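Local structure of ancestral D-type dye decolorizing peroxidase (Geotrichum candidum, 7ANV) at residues D130-F135 with V467-E472; F251-Q256 with K387-L392. The protein probably catalyses the haem-dependent oxidation of dyes and other substrates by hydrogen peroxide, as a D-type dye-decolorizing peroxidase. All coordinates share one frame; numbering follows the deposited sequence.

Contact 1: residues D130-F135 with V467-E472; sequences DWDPAF and VPRGGE
Trp131 and Phe135 clamp down on Gly470 and Gly471, fastening the loop and first turn of helix 133-137 to strand 466-476, an outermost strand of one antiparallel sheet in the ferredoxin-like DyP fold. The packing is tightest at the glycines. Trp131 CG lies anti to its carbonyl carbon (chi1 -79°), which lays the indole along them, Gly470 CA making a CH-pi contact 3.4 Å from the centroid of its five-membered ring. Phe135 lays its ring over the next peptide, with Gly471 CA 4.0 Å from the ring centroid. A CB on Gly470 would run into Phe135 CB, and at a phi of 130° it would also be jammed against Arg469 O. Asp132 N donates a 2.7 Å bond to Arg469 O. Asp117 OD2 holds Trp131 NE1; an alanine here would take away the indole, probably opening a gap over Gly470 CA and leaving Asp117 OD2 without its NE1 partner. Toward the more exposed end the fit is looser: the Arg469 guanidinium, held through NE by Gln255, reaches Asp130 O with NH1 through a weak 3.4 Å bond, while the Asp132 carboxylate forms a salt bridge with Lys253. At the glycine end, water 1 donates to Phe135 O at 2.6 Å and to Gly471 O at 2.9 Å.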
loop_
_atom_site.group_PDB
_atom_site.type_symbol
_atom_site.label_atom_id
_atom_site.label_comp_id
_atom_site.label_asym_id
_atom_site.label_seq_id
_atom_site.Cartn_x
_atom_site.Cartn_y
_atom_site.Cartn_z
ATOM N N ASP A 130 5.031 10.352 16.115
ATOM C CA ASP A 130 4.847 9.315 17.168
ATOM C C ASP A 130 5.127 7.925 16.576
ATOM O O ASP A 130 4.266 7.021 16.703
ATOM C CB ASP A 130 3.444 9.368 17.775
ATOM C CG ASP A 130 3.138 10.660 18.501
ATOM O OD1 ASP A 130 4.102 11.363 18.906
ATOM O OD2 ASP A 130 1.933 10.961 18.643
ATOM N N TRP A 131 6.302 7.740 15.978
ATOM C CA TRP A 131 6.701 6.474 15.304
ATOM C C TRP A 131 7.285 5.461 16.295
ATOM O O TRP A 131 7.703 5.882 17.417
ATOM C CB TRP A 131 7.723 6.809 14.234
ATOM C CG TRP A 131 7.135 7.358 12.980
ATOM C CD1 TRP A 131 5.836 7.724 12.748
ATOM C CD2 TRP A 131 7.845 7.587 11.755
ATOM N NE1 TRP A 131 5.709 8.206 11.479
ATOM C CE2 TRP A 131 6.910 8.108 10.841
ATOM C CE3 TRP A 131 9.165 7.397 11.343
ATOM C CZ2 TRP A 131 7.264 8.411 9.530
ATOM C CZ3 TRP A 131 9.519 7.707 10.055
ATOM C CH2 TRP A 131 8.577 8.218 9.170
ATOM N N ASP A 132 7.374 4.184 15.900
ATOM C CA ASP A 132 8.169 3.181 16.655
ATOM C C ASP A 132 9.613 3.685 16.645
ATOM O O ASP A 132 10.070 4.219 15.628
ATOM C CB ASP A 132 8.064 1.755 16.091
ATOM C CG ASP A 132 6.662 1.153 16.154
ATOM O OD1 ASP A 132 5.851 1.649 16.968
ATOM O OD2 ASP A 132 6.406 0.177 15.427
ATOM N N PRO A 133 10.361 3.496 17.752
ATOM C CA PRO A 133 11.751 3.952 17.859
ATOM C C PRO A 133 12.652 3.596 16.665
ATOM O O PRO A 133 13.391 4.436 16.233
ATOM C CB PRO A 133 12.259 3.253 19.127
ATOM C CG PRO A 133 11.016 3.088 19.969
ATOM C CD PRO A 133 9.886 2.856 18.985
ATOM N N ALA A 134 12.538 2.378 16.119
ATOM C CA ALA A 134 13.425 1.872 15.048
ATOM C C ALA A 134 13.306 2.758 13.806
ATOM O O ALA A 134 14.304 2.965 13.141
ATOM C CB ALA A 134 13.118 0.419 14.747
ATOM N N PHE A 135 12.118 3.301 13.517
ATOM C CA PHE A 135 11.859 4.111 12.303
ATOM C C PHE A 135 12.235 5.585 12.524
ATOM O O PHE A 135 12.452 6.360 11.553
ATOM C CB PHE A 135 10.388 3.957 11.937
ATOM C CG PHE A 135 10.072 2.643 11.277
ATOM C CD1 PHE A 135 10.733 2.289 10.117
ATOM C CD2 PHE A 135 9.117 1.788 11.789
ATOM C CE1 PHE A 135 10.434 1.102 9.473
ATOM C CE2 PHE A 135 8.826 0.595 11.145
ATOM C CZ PHE A 135 9.480 0.265 9.987
ATOM N N VAL A 467 -3.196 4.216 12.650
ATOM C CA VAL A 467 -2.162 5.021 13.351
ATOM C C VAL A 467 -0.828 4.699 12.704
ATOM O O VAL A 467 -0.330 3.558 12.809
ATOM C CB VAL A 467 -2.113 4.749 14.860
ATOM C CG1 VAL A 467 -1.046 5.608 15.502
ATOM C CG2 VAL A 467 -3.478 4.970 15.517
ATOM N N PRO A 468 -0.235 5.632 11.942
ATOM C CA PRO A 468 1.070 5.351 11.354
ATOM C C PRO A 468 2.110 5.146 12.469
ATOM O O PRO A 468 2.150 5.937 13.428
ATOM C CB PRO A 468 1.386 6.586 10.519
ATOM C CG PRO A 468 0.006 7.237 10.313
ATOM C CD PRO A 468 -0.719 6.988 11.624
ATOM N N ARG A 469 2.946 4.108 12.325
ATOM C CA ARG A 469 3.998 3.769 13.310
ATOM C C ARG A 469 5.385 3.915 12.686
ATOM O O ARG A 469 6.375 3.741 13.405
ATOM C CB ARG A 469 3.725 2.389 13.888
ATOM C CG ARG A 469 2.441 2.340 14.692
ATOM C CD ARG A 469 2.498 3.255 15.910
ATOM N NE ARG A 469 1.296 3.185 16.755
ATOM C CZ ARG A 469 0.977 4.029 17.747
ATOM N NH1 ARG A 469 1.752 5.067 18.031
ATOM N NH2 ARG A 469 -0.144 3.834 18.433
ATOM N N GLY A 470 5.459 4.348 11.438
ATOM C CA GLY A 470 6.766 4.628 10.833
ATOM C C GLY A 470 6.912 3.967 9.493
ATOM O O GLY A 470 6.122 3.097 9.134
ATOM N N GLY A 471 8.013 4.282 8.845
ATOM C CA GLY A 471 8.345 3.645 7.581
ATOM C C GLY A 471 9.496 4.351 6.949
ATOM O O GLY A 471 10.165 5.171 7.641
ATOM N N GLU A 472 9.816 3.927 5.743
ATOM C CA GLU A 472 10.904 4.535 4.975
ATOM C C GLU A 472 10.620 4.409 3.486
ATOM O O GLU A 472 9.786 3.584 3.050
ATOM C CB GLU A 472 12.223 3.902 5.447
ATOM C CG GLU A 472 13.436 4.550 4.805
ATOM C CD GLU A 472 13.546 6.062 5.006
ATOM O OE1 GLU A 472 14.318 6.474 5.906
ATOM O OE2 GLU A 472 12.881 6.834 4.270
HETATM O O HOH W 1 12.536 5.179 9.270
#

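Contact 2: residues F251-Q256 with K387-L392; sequences FRKLQQ and KHDRGL. With HEM (protoporphyrin IX containing Fe), chain B; SO4 (sulfate ion), chain D; SO4 (sulfate ion), chain G.
Gly391 lies so close to Gln255, in a non-hydrogen-bonded antiparallel pair with CA atoms 4.3 Å apart, that a CB on the glycine would collide with Leu254 O. Instead Gly391 CA points a hydrogen at Leu254 O, 3.2 Å away. On one side Leu254 and Leu392 exchange two backbone bonds; on the other Gln256 N donates to Arg390 O at 2.8 Å, while Arg390 N turns to water 2. Gln256 lays its amide alongside the glycine, OE1 3.1 Å from Gly391 C; water 4 donates to OE1 and to Gly391 O, while NE2 is bound by Glu193, which together would fix how the amide is turned. Away from the haem, Lys253 and Asp389 meet tip to tip in a salt bridge. The lysine chain is extended, with CG anti to the backbone N (chi1 -178°), and this carries NZ to 2.9 Å from Asp389 OD2, which receives it on its syn lone pair; Asp389 OD1 is bound by Tyr372. Leu254 and Leu392 share the sheet face that meets the porphyrin, Leu254 CD1 standing 3.7 Å from HEM CAB and Leu392 CD2 3.7 Å from HEM C3B. The paired strands thus form one wall of the haem pocket in the C-terminal ferredoxin-like sheet of a dye-decolorizing peroxidase.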
loop_
_atom_site.group_PDB
_atom_site.type_symbol
_atom_site.label_atom_id
_atom_site.label_comp_id
_atom_site.label_asym_id
_atom_site.label_seq_id
_atom_site.Cartn_x
_atom_site.Cartn_y
_atom_site.Cartn_z
ATOM N N PHE A 251 7.370 1.899 2.282
ATOM C CA PHE A 251 6.949 1.071 3.424
ATOM C C PHE A 251 6.284 1.952 4.484
ATOM O O PHE A 251 6.894 2.913 4.905
ATOM C CB PHE A 251 8.130 0.265 3.973
ATOM C CG PHE A 251 7.710 -0.719 5.036
ATOM C CD1 PHE A 251 7.560 -0.301 6.353
ATOM C CD2 PHE A 251 7.494 -2.062 4.732
ATOM C CE1 PHE A 251 7.129 -1.195 7.332
ATOM C CE2 PHE A 251 7.044 -2.954 5.705
ATOM C CZ PHE A 251 6.879 -2.518 6.995
ATOM N N ARG A 252 5.098 1.571 4.935
ATOM C CA ARG A 252 4.445 2.178 6.100
ATOM C C ARG A 252 3.875 1.089 7.006
ATOM O O ARG A 252 3.115 0.248 6.540
ATOM C CB ARG A 252 3.274 3.076 5.679
ATOM C CG ARG A 252 3.621 4.160 4.689
ATOM C CD ARG A 252 4.016 5.436 5.366
ATOM N NE ARG A 252 2.866 6.133 5.923
ATOM C CZ ARG A 252 2.903 7.099 6.848
ATOM N NH1 ARG A 252 4.027 7.437 7.471
ATOM N NH2 ARG A 252 1.771 7.721 7.161
ATOM N N LYS A 253 4.264 1.124 8.264
ATOM C CA LYS A 253 3.617 0.303 9.305
ATOM C C LYS A 253 2.388 1.058 9.801
ATOM O O LYS A 253 2.543 2.140 10.410
ATOM C CB LYS A 253 4.590 -0.024 10.436
ATOM C CG LYS A 253 3.956 -0.900 11.492
ATOM C CD LYS A 253 4.815 -1.172 12.715
ATOM C CE LYS A 253 3.953 -1.846 13.761
ATOM N NZ LYS A 253 4.665 -2.096 15.038
ATOM N N LEU A 254 1.199 0.557 9.487
ATOM C CA LEU A 254 -0.075 1.252 9.789
ATOM C C LEU A 254 -0.846 0.378 10.793
ATOM O O LEU A 254 -1.449 -0.648 10.411
ATOM C CB LEU A 254 -0.894 1.480 8.523
ATOM C CG LEU A 254 -0.161 2.273 7.461
ATOM C CD1 LEU A 254 -1.021 2.413 6.201
ATOM C CD2 LEU A 254 0.276 3.636 8.002
ATOM N N GLN A 255 -0.810 0.801 12.048
ATOM C CA GLN A 255 -1.552 0.104 13.123
ATOM C C GLN A 255 -3.058 0.303 12.908
ATOM O O GLN A 255 -3.466 1.447 12.611
ATOM C CB GLN A 255 -1.125 0.664 14.466
ATOM C CG GLN A 255 -1.837 -0.058 15.592
ATOM C CD GLN A 255 -1.555 0.539 16.936
ATOM O OE1 GLN A 255 -0.834 1.527 17.064
ATOM N NE2 GLN A 255 -2.152 -0.065 17.960
ATOM N N GLN A 256 -3.876 -0.738 13.081
ATOM C CA GLN A 256 -5.344 -0.640 12.940
ATOM C C GLN A 256 -6.022 -0.876 14.286
ATOM O O GLN A 256 -5.616 -1.782 15.007
ATOM C CB GLN A 256 -5.838 -1.612 11.876
ATOM C CG GLN A 256 -5.408 -1.169 10.484
ATOM C CD GLN A 256 -5.724 -2.205 9.447
ATOM O OE1 GLN A 256 -4.874 -2.971 8.997
ATOM N NE2 GLN A 256 -6.976 -2.215 9.040
ATOM N N LYS A 387 -6.169 -4.034 22.434
ATOM C CA LYS A 387 -5.099 -4.417 23.388
ATOM C C LYS A 387 -3.823 -4.820 22.641
ATOM O O LYS A 387 -2.749 -4.670 23.217
ATOM C CB LYS A 387 -5.647 -5.483 24.340
ATOM C CG LYS A 387 -6.848 -5.029 25.156
ATOM C CD LYS A 387 -7.408 -6.099 26.119
ATOM C CE LYS A 387 -6.605 -6.281 27.393
ATOM N NZ LYS A 387 -7.479 -6.784 28.486
ATOM N N HIS A 388 -3.897 -5.286 21.392
ATOM C CA HIS A 388 -2.764 -5.928 20.692
ATOM C C HIS A 388 -2.428 -5.134 19.430
ATOM O O HIS A 388 -3.356 -4.553 18.831
ATOM C CB HIS A 388 -3.093 -7.391 20.408
ATOM C CG HIS A 388 -3.351 -8.139 21.667
ATOM N ND1 HIS A 388 -2.354 -8.363 22.577
ATOM C CD2 HIS A 388 -4.494 -8.617 22.213
ATOM C CE1 HIS A 388 -2.866 -8.980 23.635
ATOM N NE2 HIS A 388 -4.167 -9.163 23.425
ATOM N N ASP A 389 -1.148 -5.105 19.072
ATOM C CA ASP A 389 -0.660 -4.396 17.859
ATOM C C ASP A 389 -1.024 -5.263 16.650
ATOM O O ASP A 389 -0.601 -6.441 16.610
ATOM C CB ASP A 389 0.845 -4.144 17.962
ATOM C CG ASP A 389 1.432 -3.240 16.894
ATOM O OD1 ASP A 389 0.649 -2.518 16.223
ATOM O OD2 ASP A 389 2.683 -3.321 16.704
ATOM N N ARG A 390 -1.784 -4.691 15.728
ATOM C CA ARG A 390 -2.164 -5.349 14.455
ATOM C C ARG A 390 -2.407 -4.247 13.443
ATOM O O ARG A 390 -2.630 -3.094 13.851
ATOM C CB ARG A 390 -3.422 -6.197 14.603
ATOM C CG ARG A 390 -4.668 -5.411 14.988
ATOM C CD ARG A 390 -5.919 -6.272 14.962
ATOM N NE ARG A 390 -5.811 -7.321 15.965
ATOM C CZ ARG A 390 -6.017 -7.184 17.262
ATOM N NH1 ARG A 390 -6.325 -6.003 17.769
ATOM N NH2 ARG A 390 -5.831 -8.220 18.068
ATOM N N GLY A 391 -2.328 -4.591 12.179
ATOM C CA GLY A 391 -2.603 -3.602 11.117
ATOM C C GLY A 391 -2.091 -4.084 9.793
ATOM O O GLY A 391 -2.264 -5.271 9.451
ATOM N N LEU A 392 -1.612 -3.135 9.011
ATOM C CA LEU A 392 -1.167 -3.357 7.628
ATOM C C LEU A 392 0.295 -2.957 7.520
ATOM O O LEU A 392 0.646 -1.837 7.933
ATOM C CB LEU A 392 -2.041 -2.509 6.703
ATOM C CG LEU A 392 -1.762 -2.733 5.214
ATOM C CD1 LEU A 392 -2.100 -4.151 4.772
ATOM C CD2 LEU A 392 -2.545 -1.718 4.397
HETATM C CHA HEM B . -7.587 -0.103 -2.055
HETATM C CHB HEM B . -7.753 -0.828 2.732
HETATM C CHC HEM B . -3.903 2.162 3.276
HETATM C CHD HEM B . -4.064 3.143 -1.468
HETATM C C1A HEM B . -7.942 -0.558 -0.798
HETATM C C2A HEM B . -8.988 -1.478 -0.539
HETATM C C3A HEM B . -9.053 -1.673 0.805
HETATM C C4A HEM B . -8.017 -0.891 1.387
HETATM C CMA HEM B . -10.002 -2.590 1.558
HETATM C CAA HEM B . -9.940 -2.085 -1.563
HETATM C CBA HEM B . -9.379 -3.244 -2.368
HETATM C CGA HEM B . -8.989 -2.887 -3.774
HETATM O O1A HEM B . -9.609 -2.102 -4.514
HETATM O O2A HEM B . -8.027 -3.428 -4.218
HETATM C C1B HEM B . -6.704 -0.067 3.283
HETATM C C2B HEM B . -6.371 -0.067 4.675
HETATM C C3B HEM B . -5.288 0.744 4.846
HETATM C C4B HEM B . -4.946 1.260 3.492
HETATM C CMB HEM B . -7.085 -0.816 5.767
HETATM C CAB HEM B . -4.502 1.071 6.059
HETATM C CBB HEM B . -4.445 0.309 7.180
HETATM C C1C HEM B . -3.617 2.725 2.022
HETATM C C2C HEM B . -2.656 3.713 1.756
HETATM C C3C HEM B . -2.741 4.003 0.406
HETATM C C4C HEM B . -3.752 3.168 -0.141
HETATM C CMC HEM B . -1.717 4.327 2.785
HETATM C CAC HEM B . -2.004 4.964 -0.417
HETATM C CBC HEM B . -1.418 6.040 0.089
HETATM C C1D HEM B . -5.014 2.268 -1.995
HETATM C C2D HEM B . -5.237 2.216 -3.449
HETATM C C3D HEM B . -6.236 1.319 -3.600
HETATM C C4D HEM B . -6.601 0.842 -2.247
HETATM C CMD HEM B . -4.545 2.964 -4.584
HETATM C CAD HEM B . -6.855 0.880 -4.909
HETATM C CBD HEM B . -7.946 1.841 -5.410
HETATM C CGD HEM B . -8.439 1.454 -6.773
HETATM O O1D HEM B . -9.688 1.432 -6.922
HETATM O O2D HEM B . -7.650 1.215 -7.722
HETATM N NA HEM B . -7.336 -0.204 0.401
HETATM N NB HEM B . -5.827 0.711 2.630
HETATM N NC HEM B . -4.315 2.430 0.871
HETATM N ND HEM B . -5.862 1.474 -1.297
HETATM FE FE HEM B . -5.898 1.132 0.600
HETATM S S SO4 D . 0.895 -7.356 21.419
HETATM O O1 SO4 D . 0.431 -8.281 20.417
HETATM O O2 SO4 D . 0.825 -6.001 20.938
HETATM O O3 SO4 D . 0.096 -7.486 22.620
HETATM O O4 SO4 D . 2.272 -7.653 21.726
HETATM S S SO4 G . -6.642 -10.277 25.683
HETATM O O1 SO4 G . -7.050 -9.407 24.595
HETATM O O2 SO4 G . -7.230 -11.581 25.504
HETATM O O3 SO4 G . -5.197 -10.411 25.689
HETATM O O4 SO4 G . -7.078 -9.685 26.927
HETATM O O HOH W 2 -3.484 -2.484 17.033
HETATM O O HOH W 3 1.585 0.020 17.008
HETATM O O HOH W 4 -4.660 -5.261 7.699
HETATM O O HOH W 5 -7.022 -3.359 16.731
#

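Contacts 1 and 2 have centres about 10 Å apart and share one antiparallel sheet, in which strand 247-256 lies between strands 391-398 and 466-476; along the chain, contact 2 is nested inside the loop that contact 1 closes. Arg469 N probably bonds to Lys253 O at 2.8 Å, and Arg469 NE to Gln255 OE1 at 2.7 Å. Lys253 NZ is shared by the two contacts, bridging the carboxylates of Asp132 and Asp389. Phe135 CZ also packs 3.8 Å from Phe251 CE1. Contact 2 touches the haem directly, and the Leu392 side chain is about 4 Å from a bound oxygen molecule, probably from the crystallisation liquor; contact 1 is one strand further out, with the Pro468 side chain about 8 Å from the haem.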